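Local coordinates for putative nucleoprotein (Infectious salmon anemia virus, PDB 4EWC) that encapsidates the negative-strand viral RNA, protecting it from nucleases and forming the ribonucleoprotein that serves as template for transcription and replication, at residues 496-501 against 577-582; 342-347 against 351-356; 73-78 against 100-105; 479-482 against 486-489; 148-153 against 231-236. All coordinates share one frame; numbering follows the deposited sequence.

Overall arrangement
The five contacts show how chemistry follows position in a largely helical nucleoprotein. None is wholly buried: contacts 2, 3 and 5 are partly buried meetings of helices, whereas contacts 1 and 4 lie at the surface and involve strands or loops of the C-terminal family region. Contact 2, an antiparallel helix pair in the helical bundle, buries the most area and mixes arginine stems with a small cysteine-threonine core. Contact 5 relies on two buried aromatic rings, contact 4 on a proline and a tyrosine, contact 3 on a salt bridge, and contact 1 sets a guanidinium against a serine methylene. No element is shared between contacts. Contacts 3 and 4 come closest, about 6 Å between nearest atoms.

Contact 1 of 5, residues 496-501 against 577-582; sequences NVRYEA and GKSAIV
Arg498, on the residue leading into strand 499-500, meets Ser579 of strand 577-583, and the pair illustrates how a long side chain can reach past the middle strand of a three-stranded antiparallel sheet. Strand 568-574 runs between the two outer strands and supplies the backbone pairing on both sides: Tyr499 and Ala501 bond to Val573 and Phe571, while Ser579 and Ile581 bond to Met572 and Thr570. The tight part is small. The guanidinium of Arg498 comes obliquely against the methylene of Ser579, with NH2 3.2 Å from Ser579 CB and NH1 of the same arginine 3.5 Å from that carbon. A bend at chi3 (149°) turns the end of an otherwise extended arginine chain as it passes Met572 of the middle strand. The serine hydroxyl takes little part. With OG anti to the backbone N (chi1 -156°), it stays 4.2 Å from Arg498 NH1.

Elsewhere the two segments barely meet. Arg498 NH2 lies 4.4 Å from Gly577 O, and Ala501 CB approaches Lys578 CD no closer than 4.8 Å. The lysine is exposed; its CB points away from segment 496-501, and its chain makes a cation-pi contact with Phe571. The second subunit covers another part of the surface, packing its Asn473 against Ser579 and bonding its Ser521 OG to Glu500 OE1. Because a polar group meets an aliphatic carbon here, without a bond of defined direction, the contact is chiefly of van der Waals kind; the outer strands are probably placed mainly by their backbone bonds to the strand between them.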
# COMPACT_ATOMS: atom_id res chain seq x y z
N ASN A 496 -18.54 1.22 8.08
CA ASN A 496 -17.26 1.66 7.51
C ASN A 496 -16.78 0.85 6.31
O ASN A 496 -15.73 1.16 5.73
CB ASN A 496 -16.17 1.76 8.59
CG ASN A 496 -16.69 2.41 9.86
OD1 ASN A 496 -17.70 3.13 9.84
ND2 ASN A 496 -16.00 2.17 10.98
N VAL A 497 -17.53 -0.18 5.94
CA VAL A 497 -17.29 -0.90 4.69
C VAL A 497 -17.38 0.09 3.51
O VAL A 497 -17.94 1.16 3.64
CB VAL A 497 -18.33 -2.03 4.52
CG1 VAL A 497 -19.63 -1.48 4.00
CG2 VAL A 497 -17.82 -3.13 3.61
N ARG A 498 -16.78 -0.25 2.37
CA ARG A 498 -16.72 0.65 1.21
C ARG A 498 -16.68 -0.06 -0.13
O ARG A 498 -16.24 -1.20 -0.22
CB ARG A 498 -15.50 1.56 1.31
CG ARG A 498 -15.72 2.83 2.09
CD ARG A 498 -14.48 3.67 2.02
NE ARG A 498 -14.78 5.09 2.07
CZ ARG A 498 -13.86 6.04 2.04
NH1 ARG A 498 -12.56 5.72 1.98
NH2 ARG A 498 -14.24 7.33 2.08
N TYR A 499 -17.10 0.63 -1.19
CA TYR A 499 -17.02 0.05 -2.53
C TYR A 499 -16.27 0.97 -3.48
O TYR A 499 -16.26 2.19 -3.29
CB TYR A 499 -18.43 -0.31 -3.07
CG TYR A 499 -19.27 0.88 -3.47
CD1 TYR A 499 -19.20 1.39 -4.75
CD2 TYR A 499 -20.13 1.49 -2.56
CE1 TYR A 499 -19.94 2.47 -5.12
CE2 TYR A 499 -20.88 2.59 -2.92
CZ TYR A 499 -20.78 3.07 -4.22
OH TYR A 499 -21.52 4.16 -4.63
N GLU A 500 -15.63 0.40 -4.49
CA GLU A 500 -14.90 1.20 -5.47
C GLU A 500 -15.84 1.84 -6.50
O GLU A 500 -16.68 1.15 -7.09
CB GLU A 500 -13.83 0.36 -6.19
CG GLU A 500 -13.20 1.05 -7.41
CD GLU A 500 -12.05 0.25 -8.04
OE1 GLU A 500 -12.09 -0.99 -8.08
OE2 GLU A 500 -11.08 0.88 -8.50
N ALA A 501 -15.71 3.15 -6.70
CA ALA A 501 -16.47 3.83 -7.74
C ALA A 501 -16.03 3.26 -9.07
O ALA A 501 -14.85 3.01 -9.28
CB ALA A 501 -16.23 5.33 -7.71
N GLY A 577 -19.38 9.95 1.90
CA GLY A 577 -18.70 10.57 0.78
C GLY A 577 -17.76 9.69 -0.03
O GLY A 577 -17.87 8.47 -0.04
N LYS A 578 -16.81 10.32 -0.71
CA LYS A 578 -15.95 9.64 -1.68
C LYS A 578 -14.49 9.96 -1.41
O LYS A 578 -14.15 11.10 -1.09
CB LYS A 578 -16.33 10.12 -3.09
CG LYS A 578 -15.92 9.18 -4.19
CD LYS A 578 -16.46 9.60 -5.55
CE LYS A 578 -15.96 10.96 -5.94
NZ LYS A 578 -16.02 11.12 -7.43
N SER A 579 -13.61 8.98 -1.56
CA SER A 579 -12.20 9.17 -1.18
C SER A 579 -11.20 8.53 -2.11
O SER A 579 -11.26 7.33 -2.35
CB SER A 579 -11.93 8.64 0.23
OG SER A 579 -10.81 9.29 0.76
N ALA A 580 -10.25 9.31 -2.60
CA ALA A 580 -9.22 8.77 -3.49
C ALA A 580 -8.18 7.89 -2.78
O ALA A 580 -7.70 8.23 -1.69
CB ALA A 580 -8.53 9.90 -4.24
N ILE A 581 -7.86 6.76 -3.40
CA ILE A 581 -6.69 5.95 -3.02
C ILE A 581 -5.88 5.63 -4.26
O ILE A 581 -6.40 5.75 -5.38
CB ILE A 581 -7.06 4.61 -2.32
CG1 ILE A 581 -7.72 3.64 -3.30
CG2 ILE A 581 -7.92 4.85 -1.08
CD1 ILE A 581 -7.68 2.21 -2.84
N VAL A 582 -4.63 5.24 -4.07
CA VAL A 582 -3.76 4.78 -5.16
C VAL A 582 -3.70 3.26 -5.22
O VAL A 582 -3.41 2.59 -4.23
CB VAL A 582 -2.30 5.29 -4.99
CG1 VAL A 582 -1.35 4.48 -5.88
CG2 VAL A 582 -2.19 6.76 -5.28

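Contact 2 of 5, residues 342-347 against 351-356; sequences KVRGRC and EQRLLT
The axes of 342-346 and 351-356 run nearly antiparallel (167°), 8.7 Å apart, and the CA atoms of Arg344 and Arg353 are the nearest pair, 5.2 Å from each other. Beside these arginines lies a small core. The sulfur of Cys347 reaches across to the second helix, with SG 3.6 Å from Gln352 CB and a similar distance from the hydroxyl of Thr356. Thr356 divides its branches between the two helices: OG1 bonds back to Gln352 O at 2.7 Å, while CG2, anti to the backbone N, lies 3.7 Å from Arg344 N and also approaches Val343. Gln352 O also accepts the backbone N-H of Thr356, the two donors arriving from opposite faces of its plane, so both polar groups are satisfied within the helix.

The arginines then close over the outer side, their chains crossing at about a right angle. One face of the Arg344 guanidinium rests on the stem of Arg353, with CB of Arg353 3.9 Å above its centre. In return, the extended chain of Arg353 runs past the loop residue, CG lying 3.4 Å from Cys347 CB. Both charged ends are engaged beyond the two segments: Arg344 NE bonds to Ser357 OG, and Arg353 NH1 forms a salt bridge with Glu350. Such separate fixing probably helps like charges to lie near each other, Arg344 NH1 being 5.2 Å from Arg353 NE. Phe379 and Leu375 of helix 369-381 pack against the inner side. Two consecutive helices folded back on one another through a tight turn form an alpha-alpha hairpin, here part of the helical bundle of this nucleoprotein.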
# COMPACT_ATOMS: atom_id res chain seq x y z
N LYS A 342 -13.70 -17.41 -28.68
CA LYS A 342 -14.11 -16.95 -27.36
C LYS A 342 -13.05 -16.04 -26.76
O LYS A 342 -13.38 -14.96 -26.25
CB LYS A 342 -14.38 -18.13 -26.43
CG LYS A 342 -15.66 -18.83 -26.75
CD LYS A 342 -15.81 -20.06 -25.90
CE LYS A 342 -17.05 -20.84 -26.29
NZ LYS A 342 -17.19 -22.05 -25.42
N VAL A 343 -11.79 -16.46 -26.85
CA VAL A 343 -10.71 -15.62 -26.35
C VAL A 343 -10.65 -14.29 -27.09
O VAL A 343 -10.47 -13.25 -26.45
CB VAL A 343 -9.35 -16.32 -26.39
CG1 VAL A 343 -8.27 -15.42 -25.79
CG2 VAL A 343 -9.41 -17.62 -25.63
N ARG A 344 -10.80 -14.32 -28.41
CA ARG A 344 -10.76 -13.08 -29.20
C ARG A 344 -11.81 -12.11 -28.71
O ARG A 344 -11.51 -10.94 -28.52
CB ARG A 344 -10.90 -13.33 -30.72
CG ARG A 344 -10.29 -12.20 -31.57
CD ARG A 344 -10.25 -12.54 -33.06
NE ARG A 344 -9.51 -11.57 -33.86
CZ ARG A 344 -9.97 -10.36 -34.19
NH1 ARG A 344 -11.16 -9.95 -33.77
NH2 ARG A 344 -9.23 -9.54 -34.94
N GLY A 345 -13.02 -12.60 -28.49
CA GLY A 345 -14.09 -11.80 -27.93
C GLY A 345 -13.83 -11.28 -26.52
O GLY A 345 -14.41 -10.29 -26.11
N ARG A 346 -12.96 -11.94 -25.77
CA ARG A 346 -12.70 -11.48 -24.41
C ARG A 346 -11.65 -10.39 -24.40
O ARG A 346 -11.50 -9.69 -23.40
CB ARG A 346 -12.33 -12.64 -23.47
CG ARG A 346 -13.50 -13.55 -23.13
CD ARG A 346 -13.17 -14.54 -22.06
NE ARG A 346 -13.25 -13.97 -20.71
CZ ARG A 346 -13.05 -14.68 -19.60
NH1 ARG A 346 -12.74 -15.96 -19.68
NH2 ARG A 346 -13.13 -14.10 -18.40
N CYS A 347 -10.95 -10.23 -25.52
CA CYS A 347 -9.96 -9.18 -25.63
C CYS A 347 -10.60 -7.80 -25.68
O CYS A 347 -11.65 -7.59 -26.29
CB CYS A 347 -9.08 -9.38 -26.86
SG CYS A 347 -8.15 -10.87 -26.83
N GLU A 351 -4.51 -5.14 -29.88
CA GLU A 351 -3.25 -5.86 -29.79
C GLU A 351 -3.46 -7.30 -29.35
O GLU A 351 -2.88 -8.21 -29.91
CB GLU A 351 -2.34 -5.14 -28.80
CG GLU A 351 -1.10 -5.92 -28.40
CD GLU A 351 -0.09 -6.05 -29.51
OE1 GLU A 351 0.17 -5.03 -30.21
OE2 GLU A 351 0.46 -7.16 -29.69
N GLN A 352 -4.29 -7.50 -28.33
CA GLN A 352 -4.58 -8.84 -27.84
C GLN A 352 -5.40 -9.65 -28.85
O GLN A 352 -5.23 -10.86 -28.96
CB GLN A 352 -5.28 -8.74 -26.50
CG GLN A 352 -4.35 -8.24 -25.42
CD GLN A 352 -5.06 -7.68 -24.19
OE1 GLN A 352 -5.94 -6.83 -24.28
NE2 GLN A 352 -4.63 -8.15 -23.02
N ARG A 353 -6.28 -8.97 -29.59
CA ARG A 353 -7.12 -9.63 -30.59
C ARG A 353 -6.28 -10.24 -31.72
O ARG A 353 -6.46 -11.41 -32.05
CB ARG A 353 -8.20 -8.68 -31.15
CG ARG A 353 -9.22 -8.26 -30.10
CD ARG A 353 -10.43 -7.55 -30.70
NE ARG A 353 -11.11 -6.78 -29.66
CZ ARG A 353 -10.93 -5.48 -29.45
NH1 ARG A 353 -10.11 -4.79 -30.23
NH2 ARG A 353 -11.57 -4.87 -28.45
N LEU A 354 -5.39 -9.44 -32.31
CA LEU A 354 -4.46 -9.92 -33.32
C LEU A 354 -3.61 -11.03 -32.75
O LEU A 354 -3.49 -12.11 -33.34
CB LEU A 354 -3.54 -8.79 -33.81
CG LEU A 354 -4.32 -7.64 -34.44
CD1 LEU A 354 -3.35 -6.56 -34.90
CD2 LEU A 354 -5.18 -8.16 -35.58
N LEU A 355 -3.03 -10.76 -31.60
CA LEU A 355 -2.16 -11.71 -30.90
C LEU A 355 -2.87 -13.05 -30.73
O LEU A 355 -2.33 -14.10 -31.07
CB LEU A 355 -1.72 -11.11 -29.57
CG LEU A 355 -0.34 -11.36 -28.98
CD1 LEU A 355 0.77 -11.33 -30.01
CD2 LEU A 355 -0.07 -10.31 -27.90
N THR A 356 -4.10 -13.00 -30.21
CA THR A 356 -4.97 -14.17 -30.13
C THR A 356 -5.15 -14.90 -31.48
O THR A 356 -5.04 -16.13 -31.55
CB THR A 356 -6.36 -13.79 -29.56
OG1 THR A 356 -6.23 -13.31 -28.22
CG2 THR A 356 -7.31 -14.99 -29.60

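Contact 3 of 5, residues 73-78 against 100-105; sequences KIRKFL and RSVEFD
Segments 73-78 and 100-105, from helices 72-80 and 96-114, have their axes 11.8 Å apart and their directions 140° from one another, so that even the nearest CA atoms, those of Arg75 and Val102, are 9.0 Å apart. Arg75 spans this distance. Its CG sits between the backbone N and the carbonyl carbon (chi1 77°), a torsion uncommon in helices; from there the chain bends again at chi3 and approaches Asp105 head-on.

The salt bridge that results is one-sided on the acid. Arg75 NH2 bonds to Asp105 OD2 at 2.6 Å, with an N-H...acceptor angle of 151°, and meets that oxygen nearly along its C-O axis. NH1 reaches the same OD2 in a weak bond of 3.2 Å. Both nitrogens thus converge on a single oxygen, near the edge of the guanidinium though tilted somewhat from its plane, while the carboxylate is turned steeply against the arginine's flat group.

Among the modelled side chains, then, the link is an interhelical salt bridge in the N-terminal region of the nucleoprotein. The backbone of Val102 lies over one face of the guanidinium, its CA 4.1 Å above the plane and offset toward the rim, while its CB is 4.3 Å from Arg75 CZ. The other oxygen of the acid has its own partner, since Asp105 OD1 bonds to Tyr69 OH, and that tyrosine also packs against Arg75. Ser101 faces the first helix too, its CB 4.3 Å from Arg75 NH2; its hydroxyl makes one bond within its own helix, to Ala97 O, and one to Val70 N in the segment leading to helix 72-80.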
# COMPACT_ATOMS: atom_id res chain seq x y z
N LYS A 73 -2.77 -42.09 -3.08
CA LYS A 73 -2.33 -43.36 -2.53
C LYS A 73 -1.49 -43.17 -1.27
O LYS A 73 -1.65 -43.90 -0.29
CB LYS A 73 -1.57 -44.18 -3.58
N ILE A 74 -0.61 -42.17 -1.28
CA ILE A 74 0.23 -41.91 -0.11
C ILE A 74 -0.56 -41.31 1.05
O ILE A 74 -0.20 -41.51 2.21
CB ILE A 74 1.43 -40.99 -0.46
N ARG A 75 -1.64 -40.59 0.75
CA ARG A 75 -2.43 -39.98 1.82
C ARG A 75 -3.35 -41.02 2.47
O ARG A 75 -3.65 -40.92 3.65
CB ARG A 75 -3.23 -38.77 1.32
CG ARG A 75 -4.47 -39.10 0.51
CD ARG A 75 -5.32 -37.88 0.26
NE ARG A 75 -4.71 -36.95 -0.69
CZ ARG A 75 -5.12 -36.77 -1.94
NH1 ARG A 75 -6.15 -37.46 -2.40
NH2 ARG A 75 -4.50 -35.90 -2.72
N LYS A 76 -3.77 -42.00 1.68
CA LYS A 76 -4.59 -43.10 2.19
C LYS A 76 -3.77 -44.03 3.08
O LYS A 76 -4.24 -44.51 4.10
CB LYS A 76 -5.19 -43.90 1.02
N PHE A 77 -2.52 -44.27 2.68
CA PHE A 77 -1.61 -45.12 3.43
C PHE A 77 -1.13 -44.43 4.71
O PHE A 77 -0.94 -45.08 5.74
CB PHE A 77 -0.41 -45.53 2.57
N LEU A 78 -0.92 -43.13 4.63
CA LEU A 78 -0.48 -42.35 5.78
C LEU A 78 -1.63 -42.11 6.78
O LEU A 78 -1.39 -41.97 7.98
CB LEU A 78 0.15 -41.03 5.34
N ARG A 100 -4.76 -29.27 2.28
CA ARG A 100 -4.52 -28.46 1.10
C ARG A 100 -4.37 -29.31 -0.16
O ARG A 100 -4.65 -28.85 -1.26
CB ARG A 100 -3.28 -27.58 1.29
N SER A 101 -3.93 -30.56 -0.00
CA SER A 101 -3.68 -31.42 -1.15
C SER A 101 -4.97 -32.01 -1.73
O SER A 101 -5.18 -32.00 -2.95
CB SER A 101 -2.69 -32.55 -0.82
OG SER A 101 -1.36 -32.06 -0.74
N VAL A 102 -5.83 -32.52 -0.86
CA VAL A 102 -7.13 -33.03 -1.32
C VAL A 102 -8.05 -31.89 -1.79
O VAL A 102 -8.82 -32.06 -2.73
CB VAL A 102 -7.82 -33.89 -0.23
CG1 VAL A 102 -8.13 -33.06 1.01
CG2 VAL A 102 -9.09 -34.54 -0.79
N GLU A 103 -7.95 -30.74 -1.12
CA GLU A 103 -8.63 -29.53 -1.55
C GLU A 103 -8.22 -29.19 -2.98
O GLU A 103 -9.06 -28.92 -3.85
CB GLU A 103 -8.29 -28.36 -0.62
N PHE A 104 -6.92 -29.23 -3.22
CA PHE A 104 -6.38 -29.00 -4.55
C PHE A 104 -6.97 -30.00 -5.55
O PHE A 104 -7.31 -29.62 -6.67
CB PHE A 104 -4.85 -29.09 -4.55
CG PHE A 104 -4.26 -29.19 -5.92
CD1 PHE A 104 -4.16 -28.05 -6.74
CD2 PHE A 104 -3.81 -30.41 -6.41
CE1 PHE A 104 -3.62 -28.14 -8.02
CE2 PHE A 104 -3.28 -30.51 -7.69
CZ PHE A 104 -3.18 -29.37 -8.50
N ASP A 105 -7.08 -31.26 -5.15
CA ASP A 105 -7.63 -32.30 -6.02
C ASP A 105 -9.06 -31.96 -6.47
O ASP A 105 -9.44 -32.21 -7.61
CB ASP A 105 -7.62 -33.67 -5.34
CG ASP A 105 -6.33 -34.45 -5.61
OD1 ASP A 105 -5.72 -34.26 -6.69
OD2 ASP A 105 -5.95 -35.26 -4.74

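Contact 4 of 5, residues 479-482 against 486-489; sequences TKPK and TYTI
Pro481 and Tyr487 touch across a short turn containing a probable basic nuclear localization signal, Lys480-Pro481-Lys482-Lys483. In the first shell the proline lies at the phenolic end of the tyrosine, its CB near the ring plane and beside the edge rather than over a face. Pro481 CB is 3.3 Å from Tyr487 OH and 3.9 Å from the ring carbon CE2. CG of the proline is only a little farther from that oxygen, at 3.6 Å. The phenol oxygen therefore rests among carbons of the pyrrolidine, and the two side chains cross at about a right angle. Tyr487 reaches this place because its CG stands anti to the carbonyl carbon (chi1 -63°), which directs the ring from the residue before strand 488-491 toward the preceding loop.

The backbones themselves keep their distance, 8.2 Å between the nearest CA atoms, those of Pro481 and Thr486, and the contact is made through the tyrosine side chain. The CB of Lys480 points away from Tyr487, and its extended chain is exposed, consistent with a signal that would need to be accessible to an import receptor.

Farther out, Val219 and Thr214 of strands 219-224 and 209-214 and Gln175 of helix 174-188 pack on both Pro481 and Tyr487, setting them against the body of the protein. Beyond the ring the chain enters strand 488-491, where Thr488 pairs with Val432. On the loop side, the backbone N of Lys482 is bonded to Ser485 OG.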
# COMPACT_ATOMS: atom_id res chain seq x y z
N THR A 479 -11.14 -21.80 4.77
CA THR A 479 -12.30 -21.12 5.32
C THR A 479 -13.22 -22.11 6.02
O THR A 479 -14.05 -21.73 6.83
CB THR A 479 -13.08 -20.36 4.22
OG1 THR A 479 -13.24 -21.21 3.08
CG2 THR A 479 -12.32 -19.14 3.77
N LYS A 480 -13.05 -23.39 5.70
CA LYS A 480 -13.98 -24.43 6.14
C LYS A 480 -13.65 -25.07 7.50
O LYS A 480 -12.54 -25.56 7.72
CB LYS A 480 -14.05 -25.50 5.06
CG LYS A 480 -14.45 -24.92 3.74
CD LYS A 480 -14.34 -25.95 2.65
CE LYS A 480 -14.29 -25.29 1.29
NZ LYS A 480 -14.20 -26.34 0.25
N PRO A 481 -14.64 -25.09 8.41
CA PRO A 481 -14.44 -25.70 9.74
C PRO A 481 -14.16 -27.19 9.61
O PRO A 481 -14.79 -27.85 8.80
CB PRO A 481 -15.80 -25.48 10.43
CG PRO A 481 -16.48 -24.41 9.65
CD PRO A 481 -15.98 -24.52 8.24
N LYS A 482 -13.23 -27.72 10.40
CA LYS A 482 -12.75 -29.07 10.11
C LYS A 482 -13.38 -30.17 10.96
O LYS A 482 -12.92 -31.30 10.92
CB LYS A 482 -11.22 -29.13 10.16
N THR A 486 -12.58 -25.43 16.66
CA THR A 486 -13.20 -24.69 17.74
C THR A 486 -13.10 -23.19 17.46
O THR A 486 -12.12 -22.73 16.90
CB THR A 486 -12.55 -25.03 19.10
OG1 THR A 486 -11.12 -24.91 18.99
CG2 THR A 486 -12.90 -26.45 19.51
N TYR A 487 -14.11 -22.43 17.85
CA TYR A 487 -14.13 -21.02 17.52
C TYR A 487 -14.56 -20.24 18.73
O TYR A 487 -15.06 -20.80 19.69
CB TYR A 487 -15.11 -20.73 16.36
CG TYR A 487 -14.72 -21.40 15.08
CD1 TYR A 487 -13.82 -20.79 14.22
CD2 TYR A 487 -15.23 -22.65 14.74
CE1 TYR A 487 -13.44 -21.40 13.03
CE2 TYR A 487 -14.86 -23.27 13.56
CZ TYR A 487 -13.96 -22.64 12.71
OH TYR A 487 -13.58 -23.24 11.53
N THR A 488 -14.34 -18.93 18.70
CA THR A 488 -15.06 -18.03 19.57
C THR A 488 -15.90 -17.13 18.70
O THR A 488 -15.40 -16.40 17.86
CB THR A 488 -14.15 -17.19 20.44
OG1 THR A 488 -13.48 -18.05 21.37
CG2 THR A 488 -14.98 -16.19 21.21
N ILE A 489 -17.20 -17.22 18.90
CA ILE A 489 -18.14 -16.56 18.02
C ILE A 489 -18.40 -15.13 18.45
O ILE A 489 -19.05 -14.89 19.46
CB ILE A 489 -19.42 -17.37 17.93
CG1 ILE A 489 -19.12 -18.66 17.17
CG2 ILE A 489 -20.52 -16.55 17.22
CD1 ILE A 489 -20.21 -19.68 17.27

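Contact 5 of 5, residues 148-153 against 231-236; sequences SLFIGM and AAFRQS
A helix-helix contact joins the middle of helix 142-162 to the last turn of helix 226-236, and Phe150 and Phe233 meet at its buried side. Segment 148-153 belongs to a stretch predicted to be transmembrane, yet here it packs within the helical body of the nucleoprotein. The two phenylalanines approach rim to rim, neither ring lying over the face of the other. Phe150 CZ is 3.6 Å from Phe233 CE1, at the edge of the Phe233 ring and in its plane. The ring centres stand 5.9 Å apart with the planes at 67°. On both helices CG lies anti to the backbone N (chi1 -178° for Phe150), which swings each ring off its own helix toward the other. Ser257 of helix 253-269 packs on both rings, and Leu184 of helix 174-188 on Phe233.

On the more open side, Met153, present as selenomethionine, curls toward the end of the second helix. Its terminal methyl carbon CE lies near the carbonyl oxygen Ser236 O, and its CB is 3.6 Å from that same oxygen. Ser236 directs its hydroxyl back to its own helix, OG bonding to Ala232 O at 2.7 Å. The backbone N-H of Ser236 reaches that carbonyl from the opposite face of its plane. A probable nuclear localization signal starts at the next residue, Arg237. With the serine's hydroxyl and amide both satisfied inside one helix, what passes between the helices is aromatic, plus a selenomethionine side chain against a carbonyl oxygen; with no directed polar bond identified, the contact depends on fit and burial.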
# COMPACT_ATOMS: atom_id res chain seq x y z
N SER A 148 -31.35 -9.90 -8.74
CA SER A 148 -32.07 -9.46 -7.54
C SER A 148 -33.37 -10.22 -7.34
O SER A 148 -33.78 -10.48 -6.20
CB SER A 148 -32.36 -7.96 -7.55
OG SER A 148 -31.18 -7.21 -7.36
N LEU A 149 -34.03 -10.55 -8.44
CA LEU A 149 -35.27 -11.30 -8.37
C LEU A 149 -34.97 -12.70 -7.85
O LEU A 149 -35.59 -13.18 -6.89
CB LEU A 149 -35.94 -11.37 -9.74
CG LEU A 149 -37.26 -12.14 -9.76
CD1 LEU A 149 -38.13 -11.60 -8.64
CD2 LEU A 149 -37.98 -12.02 -11.08
N PHE A 150 -33.99 -13.33 -8.49
CA PHE A 150 -33.49 -14.63 -8.08
C PHE A 150 -33.18 -14.66 -6.60
O PHE A 150 -33.66 -15.55 -5.89
CB PHE A 150 -32.24 -15.00 -8.89
CG PHE A 150 -31.68 -16.37 -8.57
CD1 PHE A 150 -30.92 -16.58 -7.43
CD2 PHE A 150 -31.91 -17.43 -9.42
CE1 PHE A 150 -30.43 -17.83 -7.14
CE2 PHE A 150 -31.42 -18.68 -9.15
CZ PHE A 150 -30.68 -18.88 -8.01
N ILE A 151 -32.38 -13.71 -6.13
CA ILE A 151 -32.00 -13.70 -4.72
C ILE A 151 -33.22 -13.49 -3.82
O ILE A 151 -33.45 -14.26 -2.90
CB ILE A 151 -30.91 -12.65 -4.42
CG1 ILE A 151 -29.59 -13.08 -5.06
CG2 ILE A 151 -30.72 -12.52 -2.91
CD1 ILE A 151 -28.56 -11.96 -5.18
N GLY A 152 -34.03 -12.48 -4.11
CA GLY A 152 -35.25 -12.24 -3.36
C GLY A 152 -36.23 -13.41 -3.25
O GLY A 152 -37.01 -13.46 -2.29
N MSE A 153 -36.19 -14.34 -4.20
CA MSE A 153 -37.09 -15.50 -4.19
C MSE A 153 -36.43 -16.74 -3.62
O MSE A 153 -37.08 -17.54 -2.94
CB MSE A 153 -37.68 -15.78 -5.58
CG MSE A 153 -38.80 -14.81 -5.95
SE MSE A 153 -39.56 -15.22 -7.69
CE MSE A 153 -40.42 -16.88 -7.23
N ALA A 231 -35.52 -29.84 -4.87
CA ALA A 231 -36.94 -29.60 -5.14
C ALA A 231 -37.43 -28.24 -4.64
O ALA A 231 -38.19 -27.55 -5.33
CB ALA A 231 -37.80 -30.73 -4.55
N ALA A 232 -36.99 -27.88 -3.44
CA ALA A 232 -37.34 -26.61 -2.82
C ALA A 232 -36.79 -25.46 -3.65
O ALA A 232 -37.49 -24.48 -3.94
CB ALA A 232 -36.80 -26.55 -1.40
N PHE A 233 -35.53 -25.60 -4.04
CA PHE A 233 -34.88 -24.65 -4.93
C PHE A 233 -35.62 -24.51 -6.29
O PHE A 233 -36.02 -23.41 -6.66
CB PHE A 233 -33.40 -25.02 -5.11
CG PHE A 233 -32.68 -24.17 -6.11
CD1 PHE A 233 -32.66 -22.79 -5.96
CD2 PHE A 233 -31.99 -24.74 -7.18
CE1 PHE A 233 -31.98 -22.00 -6.87
CE2 PHE A 233 -31.30 -23.96 -8.10
CZ PHE A 233 -31.29 -22.59 -7.95
N ARG A 234 -35.80 -25.62 -7.00
CA ARG A 234 -36.43 -25.60 -8.33
C ARG A 234 -37.85 -24.98 -8.36
O ARG A 234 -38.29 -24.47 -9.39
CB ARG A 234 -36.49 -27.01 -8.90
CG ARG A 234 -35.14 -27.69 -9.06
CD ARG A 234 -34.31 -26.99 -10.11
NE ARG A 234 -32.93 -27.52 -10.16
CZ ARG A 234 -32.52 -28.49 -10.97
NH1 ARG A 234 -33.38 -29.06 -11.81
NH2 ARG A 234 -31.26 -28.89 -10.95
N GLN A 235 -38.55 -25.03 -7.23
CA GLN A 235 -39.90 -24.51 -7.15
C GLN A 235 -39.93 -23.08 -6.67
O GLN A 235 -40.81 -22.31 -7.04
CB GLN A 235 -40.72 -25.35 -6.18
CG GLN A 235 -40.97 -26.72 -6.72
CD GLN A 235 -42.17 -27.37 -6.09
OE1 GLN A 235 -42.71 -26.87 -5.10
NE2 GLN A 235 -42.60 -28.48 -6.68
N SER A 236 -38.97 -22.75 -5.82
CA SER A 236 -38.93 -21.42 -5.24
C SER A 236 -38.36 -20.39 -6.18
O SER A 236 -38.69 -19.22 -6.06
CB SER A 236 -38.12 -21.43 -3.95
OG SER A 236 -38.72 -22.27 -2.99